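Local atomic coordinates of Amy13K (Eubacterium rectale DSM 17629, PDB entry 6B3P), a protein that binds starch-derived alpha-glucans such as maltoheptaose through two family 26 carbohydrate-binding modules of a surface-anchored gut bacterial alpha-amylase. Residues D13-Y18 with K33-T38; I5-T10 with Y85-S90. All coordinates share one frame; numbering follows the deposited sequence.

Interaction 1 (D13-Y18 with K33-T38); sequences DDVAAY and KTMTAT. With GLC (alpha-D-glucopyranose), chain C; GLC (alpha-D-glucopyranose), chain B; FMT (formic acid), chain S.
An antiparallel strand pairing joins 13-18 to 33-38 in the first family 26 starch-binding module, one end of it running straight into the glycan site. Ala17 and Lys33 form a hydrogen-bonded pair: Ala17 N donates a hydrogen bond to Lys33 O at 2.9 Å and Lys33 N donates one back to Ala17 O at 3.0 Å, each donor standing above the plane of the carbonyl it meets. Next comes the non-hydrogen-bonded pair Ala16 and Thr34. Beyond it, Met35 N points almost straight at Val15 O (2.9 Å, 175°), in the carbonyl plane on a lone pair. Where the strands part, one water bridges them, accepting a hydrogen bond from Val15 N and lying within hydrogen-bonding distance of Met35 O and Asp13 O. Met35 carries the apolar part; its CG lies 3.9 Å from Ala16 CA, chi2 (180°) keeps the chain extended to SD, 4.2 Å from Ala17 CB, and a bend at chi3 then turns the terminal CE. Tyr18, with CG anti to the backbone N (chi1 179°), carries its ring to the sugar, where OH and glucose O6 (chain C) share a 2.5 Å hydrogen bond in the ring plane. Trp30 meets this ring edge-to-face. Strand 16-20 lies between 33-37 and 57-62 in the mixed sheet, and 44-50 flanks 33-37 on its other edge, with Tyr45 touching both Val15 and Met35.

Interaction 2 (I5-T10 with Y85-S90); sequences INYKST and YWFDGS
The amide nitrogen of Asn6 lies over one face of the Trp86 indole, 3.2 Å above the ring plane and offset toward the rim, the amide and ring planes being 29° apart. On the other side of the sheet, the Tyr7 ring has Ser9 CA over one face and Phe87 O at its edge, in plane, while Ser90 C covers part of one face of Phe87. These groups decorate a parallel strand pair, 5-8 beside 82-87, within the mixed beta-sheet of the first starch-binding module. Asn6 bonds through its backbone to the residues before and after Trp86: its N donates to Tyr85 O (2.8 Å), and its O receives Phe87 N (2.7 Å) nearly along the C=O axis. Lys8 N then reaches Phe87 O at 3.0 Å. Asn6 ND2 adds a weak bond to Tyr85 O; it is also hydrogen-bonded to Glu84, and OD1 is held by Thr46, so both ends of the amide are engaged and its rotation is probably fixed. Tyr7 and Phe87 run side by side with planes at 74°, their CD1 atoms 3.9 Å apart, and Leu61 of strand 57-62 packs on both. Where the strand pairing ends, the extended Lys8 chain lies along Asp88, whose OD1 is 3.3 Å from Lys8 CD, and Lys8 NZ makes a long salt bridge, 3.7 Å, to Asp88 OD2.

From the N terminus, strand 2-8 comes first, and a short loop leads from it into 16-20. That strand meets 33-37 some fifteen residues later, so interaction 1 closes a short excursion that carries Lys25 and Trp30 of the glycan pocket. The chain then passes through 44-50, 57-62 and 73-75 before 82-87 returns beside 2-8; interaction 2 thus closes a much longer loop, within which interaction 1 lies whole. Strand 44-50, between 33-37 and 2-8, connects the two in one sheet. They also touch directly: Met35 CE packs 3.2 Å from Ile5 O, and Val15 CG1 approaches Ser9 OG at 3.5 Å.

Interaction 1 (D13-Y18 with K33-T38)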
ATOM      1  N   ASP A  13       3.408 -21.180   3.919  1.00 25.41           N
ATOM      2  CA  ASP A  13       3.880 -19.940   3.304  1.00 32.32           C
ATOM      3  C   ASP A  13       3.151 -19.585   2.002  1.00 27.32           C
ATOM      4  O   ASP A  13       3.468 -18.580   1.363  1.00 30.88           O
ATOM      5  CB  ASP A  13       5.391 -20.019   3.043  1.00 35.75           C
ATOM      6  CG  ASP A  13       5.770 -21.116   2.054  1.00 49.45           C
ATOM      7  OD1 ASP A  13       4.882 -21.667   1.370  1.00 42.48           O
ATOM      8  OD2 ASP A  13       6.978 -21.423   1.954  1.00 58.03           O
ATOM      9  N   ASP A  14       2.194 -20.419   1.607  1.00 27.70           N
ATOM     10  CA  ASP A  14       1.379 -20.157   0.423  1.00 31.18           C
ATOM     11  C   ASP A  14      -0.085 -20.054   0.833  1.00 29.03           C
ATOM     12  O   ASP A  14      -0.773 -21.066   0.986  1.00 29.43           O
ATOM     13  CB  ASP A  14       1.568 -21.250  -0.636  1.00 31.34           C
ATOM     14  CG  ASP A  14       0.847 -20.935  -1.933  1.00 38.18           C
ATOM     15  OD1 ASP A  14       0.546 -19.747  -2.168  1.00 37.30           O
ATOM     16  OD2 ASP A  14       0.590 -21.869  -2.720  1.00 40.55           O
ATOM     17  N   VAL A  15      -0.547 -18.821   1.016  1.00 23.49           N
ATOM     18  CA  VAL A  15      -1.888 -18.564   1.516  1.00 25.36           C
ATOM     19  C   VAL A  15      -2.591 -17.493   0.693  1.00 25.54           C
ATOM     20  O   VAL A  15      -1.948 -16.690   0.015  1.00 25.21           O
ATOM     21  CB  VAL A  15      -1.857 -18.125   2.993  1.00 25.93           C
ATOM     22  CG1 VAL A  15      -1.468 -19.298   3.881  1.00 27.29           C
ATOM     23  CG2 VAL A  15      -0.899 -16.954   3.183  1.00 27.69           C
ATOM     24  N   ALA A  16      -3.917 -17.489   0.767  1.00 27.78           N
ATOM     25  CA  ALA A  16      -4.732 -16.552   0.008  1.00 25.21           C
ATOM     26  C   ALA A  16      -5.960 -16.144   0.810  1.00 27.20           C
ATOM     27  O   ALA A  16      -6.339 -16.814   1.775  1.00 25.47           O
ATOM     28  CB  ALA A  16      -5.144 -17.164  -1.326  1.00 25.93           C
ATOM     29  N   ALA A  17      -6.565 -15.033   0.405  1.00 24.74           N
ATOM     30  CA  ALA A  17      -7.788 -14.534   1.021  1.00 23.10           C
ATOM     31  C   ALA A  17      -8.928 -14.592   0.012  1.00 21.59           C
ATOM     32  O   ALA A  17      -8.860 -13.965  -1.048  1.00 26.83           O
ATOM     33  CB  ALA A  17      -7.591 -13.110   1.530  1.00 25.21           C
ATOM     34  N   TYR A  18      -9.967 -15.353   0.345  1.00 23.12           N
ATOM     35  CA  TYR A  18     -11.173 -15.427  -0.468  1.00 29.22           C
ATOM     36  C   TYR A  18     -12.259 -14.580   0.178  1.00 27.31           C
ATOM     37  O   TYR A  18     -12.594 -14.767   1.349  1.00 25.13           O
ATOM     38  CB  TYR A  18     -11.639 -16.876  -0.627  1.00 29.27           C
ATOM     39  CG  TYR A  18     -12.904 -17.028  -1.439  1.00 20.38           C
ATOM     40  CD1 TYR A  18     -12.897 -16.835  -2.813  1.00 24.68           C
ATOM     41  CD2 TYR A  18     -14.101 -17.378  -0.833  1.00 23.68           C
ATOM     42  CE1 TYR A  18     -14.050 -16.979  -3.560  1.00 24.47           C
ATOM     43  CE2 TYR A  18     -15.260 -17.522  -1.570  1.00 28.50           C
ATOM     44  CZ  TYR A  18     -15.228 -17.321  -2.932  1.00 29.91           C
ATOM     45  OH  TYR A  18     -16.379 -17.467  -3.670  1.00 24.11           O
ATOM     46  N   LYS A  33      -7.288 -14.191  -3.559  1.00 24.47           N
ATOM     47  CA  LYS A  33      -6.050 -13.476  -3.851  1.00 22.28           C
ATOM     48  C   LYS A  33      -4.898 -13.914  -2.953  1.00 23.09           C
ATOM     49  O   LYS A  33      -5.006 -13.897  -1.728  1.00 24.28           O
ATOM     50  CB  LYS A  33      -6.263 -11.970  -3.709  1.00 23.63           C
ATOM     51  CG  LYS A  33      -5.079 -11.153  -4.179  1.00 26.50           C
ATOM     52  CD  LYS A  33      -5.408  -9.678  -4.251  1.00 28.67           C
ATOM     53  CE  LYS A  33      -4.248  -8.886  -4.830  1.00 30.15           C
ATOM     54  NZ  LYS A  33      -4.511  -7.422  -4.825  1.00 32.72           N
ATOM     55  N   THR A  34      -3.789 -14.293  -3.581  1.00 27.92           N
ATOM     56  CA  THR A  34      -2.596 -14.719  -2.856  1.00 30.97           C
ATOM     57  C   THR A  34      -2.054 -13.580  -2.006  1.00 29.29           C
ATOM     58  O   THR A  34      -1.959 -12.441  -2.464  1.00 30.49           O
ATOM     59  CB  THR A  34      -1.485 -15.207  -3.815  1.00 28.34           C
ATOM     60  OG1 THR A  34      -1.990 -16.265  -4.636  1.00 30.06           O
ATOM     61  CG2 THR A  34      -0.262 -15.707  -3.038  1.00 32.09           C
ATOM     62  N   MET A  35      -1.706 -13.900  -0.764  1.00 26.77           N
ATOM     63  CA  MET A  35      -1.147 -12.923   0.162  1.00 26.14           C
ATOM     64  C   MET A  35       0.375 -12.994   0.131  1.00 33.17           C
ATOM     65  O   MET A  35       0.960 -14.074   0.219  1.00 31.83           O
ATOM     66  CB  MET A  35      -1.673 -13.173   1.575  1.00 22.88           C
ATOM     67  CG  MET A  35      -3.185 -13.315   1.639  1.00 29.93           C
ATOM     68  SD  MET A  35      -3.824 -13.614   3.294  1.00 30.07           S
ATOM     69  CE  MET A  35      -3.627 -11.998   4.037  1.00 29.66           C
ATOM     70  N   THR A  36       1.008 -11.831   0.004  1.00 28.12           N
ATOM     71  CA  THR A  36       2.458 -11.749  -0.138  1.00 30.86           C
ATOM     72  C   THR A  36       3.121 -11.581   1.223  1.00 33.95           C
ATOM     73  O   THR A  36       2.571 -10.930   2.111  1.00 27.78           O
ATOM     74  CB  THR A  36       2.866 -10.574  -1.057  1.00 32.97           C
ATOM     75  OG1 THR A  36       2.172 -10.680  -2.305  1.00 34.64           O
ATOM     76  CG2 THR A  36       4.372 -10.570  -1.314  1.00 36.86           C
ATOM     77  N   ALA A  37       4.299 -12.180   1.378  1.00 33.05           N
ATOM     78  CA  ALA A  37       5.080 -12.056   2.607  1.00 26.97           C
ATOM     79  C   ALA A  37       5.212 -10.596   3.017  1.00 30.74           C
ATOM     80  O   ALA A  37       5.658  -9.757   2.236  1.00 29.33           O
ATOM     81  CB  ALA A  37       6.460 -12.685   2.428  1.00 32.45           C
ATOM     82  N   THR A  38       4.811 -10.304   4.248  1.00 30.73           N
ATOM     83  CA  THR A  38       4.787  -8.937   4.749  1.00 27.55           C
ATOM     84  C   THR A  38       6.197  -8.410   4.991  1.00 33.84           C
ATOM     85  O   THR A  38       6.983  -9.031   5.708  1.00 30.24           O
ATOM     86  CB  THR A  38       3.978  -8.845   6.058  1.00 25.31           C
ATOM     87  OG1 THR A  38       2.694  -9.451   5.870  1.00 24.56           O
ATOM     88  CG2 THR A  38       3.800  -7.398   6.483  1.00 29.18           C
TER
HETATM   89  C1  GLC C   3     -17.450 -20.430   0.112  1.00 29.02           C
HETATM   90  C2  GLC C   3     -18.273 -20.695   1.344  1.00 29.23           C
HETATM   91  C3  GLC C   3     -19.754 -20.771   1.029  1.00 32.47           C
HETATM   92  C4  GLC C   3     -20.179 -19.574   0.192  1.00 30.29           C
HETATM   93  C5  GLC C   3     -19.246 -19.380  -0.991  1.00 29.38           C
HETATM   94  C6  GLC C   3     -19.565 -18.163  -1.854  1.00 25.42           C
HETATM   95  O2  GLC C   3     -17.793 -21.866   1.920  1.00 34.83           O
HETATM   96  O3  GLC C   3     -20.503 -20.872   2.200  1.00 25.64           O
HETATM   97  O4  GLC C   3     -21.512 -19.784  -0.214  1.00 27.49           O
HETATM   98  O5  GLC C   3     -17.935 -19.278  -0.522  1.00 27.67           O
HETATM   99  O6  GLC C   3     -18.734 -18.016  -2.972  1.00 27.67           O
HETATM  100  C1  GLC B   2     -14.378 -23.845  -2.433  1.00 34.55           C
HETATM  101  C2  GLC B   2     -14.228 -23.617  -0.942  1.00 30.75           C
HETATM  102  C3  GLC B   2     -15.561 -23.141  -0.385  1.00 31.90           C
HETATM  103  C4  GLC B   2     -16.088 -21.942  -1.150  1.00 24.55           C
HETATM  104  C5  GLC B   2     -16.102 -22.232  -2.633  1.00 25.87           C
HETATM  105  C6  GLC B   2     -16.556 -20.992  -3.387  1.00 30.33           C
HETATM  106  O2  GLC B   2     -13.758 -24.779  -0.299  1.00 27.99           O
HETATM  107  O3  GLC B   2     -15.443 -22.803   0.959  1.00 26.18           O
HETATM  108  O4  GLC B   2     -17.371 -21.600  -0.690  1.00 25.27           O
HETATM  109  O5  GLC B   2     -14.830 -22.641  -3.028  1.00 29.32           O
HETATM  110  O6  GLC B   2     -16.450 -21.091  -4.775  1.00 33.09           O
HETATM  111  C   FMT S 420      -1.251  -7.358  -2.689  1.00 18.15           C
HETATM  112  O1  FMT S 420      -2.432  -7.602  -2.505  1.00 29.80           O
HETATM  113  O2  FMT S 420      -0.756  -6.302  -2.309  1.00 59.97           O
HETATM  114  O   HOH W   1       1.440 -16.759   0.236  1.00 30.23           O

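Interaction 2 (I5-T10 with Y85-S90)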
ATOM      1  N   ILE A   5      -5.571  -6.840   4.487  1.00 26.83           N
ATOM      2  CA  ILE A   5      -5.646  -7.957   5.419  1.00 23.32           C
ATOM      3  C   ILE A   5      -4.257  -8.524   5.660  1.00 24.78           C
ATOM      4  O   ILE A   5      -3.563  -8.902   4.717  1.00 23.76           O
ATOM      5  CB  ILE A   5      -6.571  -9.074   4.902  1.00 23.80           C
ATOM      6  CG1 ILE A   5      -7.995  -8.542   4.724  1.00 25.37           C
ATOM      7  CG2 ILE A   5      -6.577 -10.252   5.877  1.00 26.36           C
ATOM      8  CD1 ILE A   5      -8.932  -9.502   4.011  1.00 27.95           C
ATOM      9  N   ASN A   6      -3.865  -8.571   6.929  1.00 24.01           N
ATOM     10  CA  ASN A   6      -2.623  -9.206   7.337  1.00 24.34           C
ATOM     11  C   ASN A   6      -2.944 -10.483   8.098  1.00 25.41           C
ATOM     12  O   ASN A   6      -3.802 -10.485   8.981  1.00 24.57           O
ATOM     13  CB  ASN A   6      -1.783  -8.266   8.202  1.00 25.29           C
ATOM     14  CG  ASN A   6      -1.694  -6.869   7.624  1.00 23.90           C
ATOM     15  OD1 ASN A   6      -0.915  -6.612   6.708  1.00 24.20           O
ATOM     16  ND2 ASN A   6      -2.491  -5.953   8.167  1.00 25.07           N
ATOM     17  N   TYR A   7      -2.256 -11.564   7.745  1.00 20.74           N
ATOM     18  CA  TYR A   7      -2.515 -12.879   8.317  1.00 21.54           C
ATOM     19  C   TYR A   7      -1.209 -13.521   8.773  1.00 22.47           C
ATOM     20  O   TYR A   7      -0.284 -13.711   7.981  1.00 24.94           O
ATOM     21  CB  TYR A   7      -3.235 -13.758   7.286  1.00 22.49           C
ATOM     22  CG  TYR A   7      -3.383 -15.217   7.656  1.00 25.13           C
ATOM     23  CD1 TYR A   7      -3.733 -15.605   8.946  1.00 22.88           C
ATOM     24  CD2 TYR A   7      -3.200 -16.209   6.699  1.00 21.13           C
ATOM     25  CE1 TYR A   7      -3.877 -16.944   9.274  1.00 22.55           C
ATOM     26  CE2 TYR A   7      -3.343 -17.543   7.015  1.00 24.70           C
ATOM     27  CZ  TYR A   7      -3.682 -17.907   8.301  1.00 26.85           C
ATOM     28  OH  TYR A   7      -3.818 -19.237   8.605  1.00 25.98           O
ATOM     29  N   LYS A   8      -1.133 -13.825  10.064  1.00 20.43           N
ATOM     30  CA  LYS A   8      -0.009 -14.569  10.614  1.00 25.63           C
ATOM     31  C   LYS A   8      -0.277 -16.038  10.334  1.00 24.39           C
ATOM     32  O   LYS A   8      -1.017 -16.692  11.069  1.00 21.93           O
ATOM     33  CB  LYS A   8       0.145 -14.302  12.112  1.00 26.10           C
ATOM     34  CG  LYS A   8       1.447 -14.801  12.719  1.00 34.04           C
ATOM     35  CD  LYS A   8       1.438 -14.580  14.220  1.00 41.36           C
ATOM     36  CE  LYS A   8       2.829 -14.637  14.817  1.00 53.15           C
ATOM     37  NZ  LYS A   8       2.811 -14.104  16.206  1.00 61.19           N
ATOM     38  N   SER A   9       0.313 -16.546   9.256  1.00 23.20           N
ATOM     39  CA  SER A   9      -0.102 -17.829   8.701  1.00 24.26           C
ATOM     40  C   SER A   9       0.047 -18.988   9.673  1.00 24.58           C
ATOM     41  O   SER A   9       1.060 -19.124  10.360  1.00 25.17           O
ATOM     42  CB  SER A   9       0.679 -18.150   7.429  1.00 24.70           C
ATOM     43  OG  SER A   9       0.239 -19.389   6.899  1.00 26.10           O
ATOM     44  N   THR A  10      -0.999 -19.805   9.717  1.00 25.57           N
ATOM     45  CA  THR A  10      -0.984 -21.087  10.395  1.00 23.55           C
ATOM     46  C   THR A  10      -1.199 -22.197   9.367  1.00 26.30           C
ATOM     47  O   THR A  10      -1.469 -23.344   9.728  1.00 23.56           O
ATOM     48  CB  THR A  10      -2.077 -21.163  11.474  1.00 24.80           C
ATOM     49  OG1 THR A  10      -3.345 -20.843  10.886  1.00 25.69           O
ATOM     50  CG2 THR A  10      -1.789 -20.186  12.604  1.00 22.06           C
ATOM     51  N   TYR A  85      -7.217  -5.171   8.578  1.00 23.23           N
ATOM     52  CA  TYR A  85      -7.429  -6.264   9.517  1.00 22.12           C
ATOM     53  C   TYR A  85      -6.133  -7.018   9.785  1.00 21.86           C
ATOM     54  O   TYR A  85      -5.273  -7.130   8.911  1.00 21.40           O
ATOM     55  CB  TYR A  85      -8.482  -7.241   8.985  1.00 22.73           C
ATOM     56  CG  TYR A  85      -9.883  -6.680   8.910  1.00 23.16           C
ATOM     57  CD1 TYR A  85     -10.727  -6.715  10.012  1.00 23.52           C
ATOM     58  CD2 TYR A  85     -10.367  -6.130   7.732  1.00 24.14           C
ATOM     59  CE1 TYR A  85     -12.010  -6.208   9.944  1.00 26.66           C
ATOM     60  CE2 TYR A  85     -11.648  -5.622   7.654  1.00 26.58           C
ATOM     61  CZ  TYR A  85     -12.466  -5.663   8.761  1.00 29.14           C
ATOM     62  OH  TYR A  85     -13.745  -5.157   8.687  1.00 25.71           O
ATOM     63  N   TRP A  86      -6.006  -7.528  11.006  1.00 22.59           N
ATOM     64  CA  TRP A  86      -4.944  -8.461  11.361  1.00 23.98           C
ATOM     65  C   TRP A  86      -5.571  -9.754  11.860  1.00 23.24           C
ATOM     66  O   TRP A  86      -6.419  -9.723  12.752  1.00 23.40           O
ATOM     67  CB  TRP A  86      -4.029  -7.877  12.439  1.00 21.82           C
ATOM     68  CG  TRP A  86      -3.167  -6.741  11.968  1.00 22.78           C
ATOM     69  CD1 TRP A  86      -1.868  -6.812  11.556  1.00 22.10           C
ATOM     70  CD2 TRP A  86      -3.542  -5.361  11.867  1.00 21.76           C
ATOM     71  NE1 TRP A  86      -1.414  -5.566  11.205  1.00 25.72           N
ATOM     72  CE2 TRP A  86      -2.421  -4.658  11.385  1.00 19.66           C
ATOM     73  CE3 TRP A  86      -4.718  -4.655  12.135  1.00 23.52           C
ATOM     74  CZ2 TRP A  86      -2.442  -3.282  11.166  1.00 25.85           C
ATOM     75  CZ3 TRP A  86      -4.736  -3.288  11.916  1.00 29.38           C
ATOM     76  CH2 TRP A  86      -3.605  -2.617  11.437  1.00 24.21           C
ATOM     77  N   PHE A  87      -5.172 -10.884  11.283  1.00 19.97           N
ATOM     78  CA  PHE A  87      -5.666 -12.172  11.752  1.00 22.40           C
ATOM     79  C   PHE A  87      -4.539 -12.980  12.381  1.00 23.96           C
ATOM     80  O   PHE A  87      -3.635 -13.453  11.698  1.00 23.35           O
ATOM     81  CB  PHE A  87      -6.314 -12.965  10.618  1.00 23.46           C
ATOM     82  CG  PHE A  87      -7.182 -14.086  11.103  1.00 23.71           C
ATOM     83  CD1 PHE A  87      -6.621 -15.281  11.528  1.00 23.08           C
ATOM     84  CD2 PHE A  87      -8.558 -13.939  11.157  1.00 24.77           C
ATOM     85  CE1 PHE A  87      -7.414 -16.314  11.988  1.00 24.51           C
ATOM     86  CE2 PHE A  87      -9.360 -14.971  11.614  1.00 32.99           C
ATOM     87  CZ  PHE A  87      -8.787 -16.159  12.030  1.00 31.10           C
ATOM     88  N   ASP A  88      -4.621 -13.118  13.699  1.00 26.41           N
ATOM     89  CA  ASP A  88      -3.634 -13.839  14.490  1.00 24.57           C
ATOM     90  C   ASP A  88      -4.377 -14.573  15.603  1.00 23.56           C
ATOM     91  O   ASP A  88      -4.400 -14.129  16.751  1.00 28.21           O
ATOM     92  CB  ASP A  88      -2.589 -12.869  15.057  1.00 27.00           C
ATOM     93  CG  ASP A  88      -1.498 -13.569  15.850  1.00 38.27           C
ATOM     94  OD1 ASP A  88      -1.423 -14.810  15.794  1.00 34.24           O
ATOM     95  OD2 ASP A  88      -0.703 -12.872  16.517  1.00 32.50           O
ATOM     96  N   GLY A  89      -5.002 -15.692  15.246  1.00 23.68           N
ATOM     97  CA  GLY A  89      -5.846 -16.426  16.170  1.00 26.98           C
ATOM     98  C   GLY A  89      -7.297 -15.997  16.087  1.00 30.24           C
ATOM     99  O   GLY A  89      -8.200 -16.746  16.463  1.00 30.78           O
ATOM    100  N   SER A  90      -7.518 -14.784  15.593  1.00 28.12           N
ATOM    101  CA  SER A  90      -8.859 -14.222  15.480  1.00 27.17           C
ATOM    102  C   SER A  90      -8.791 -12.901  14.726  1.00 27.80           C
ATOM    103  O   SER A  90      -7.713 -12.340  14.543  1.00 24.09           O
ATOM    104  CB  SER A  90      -9.481 -14.011  16.862  1.00 26.67           C
ATOM    105  OG  SER A  90      -8.739 -13.063  17.609  1.00 30.41           O
TER
HETATM  106  O   HOH W   2      -2.288 -16.775  13.211  1.00 33.44           O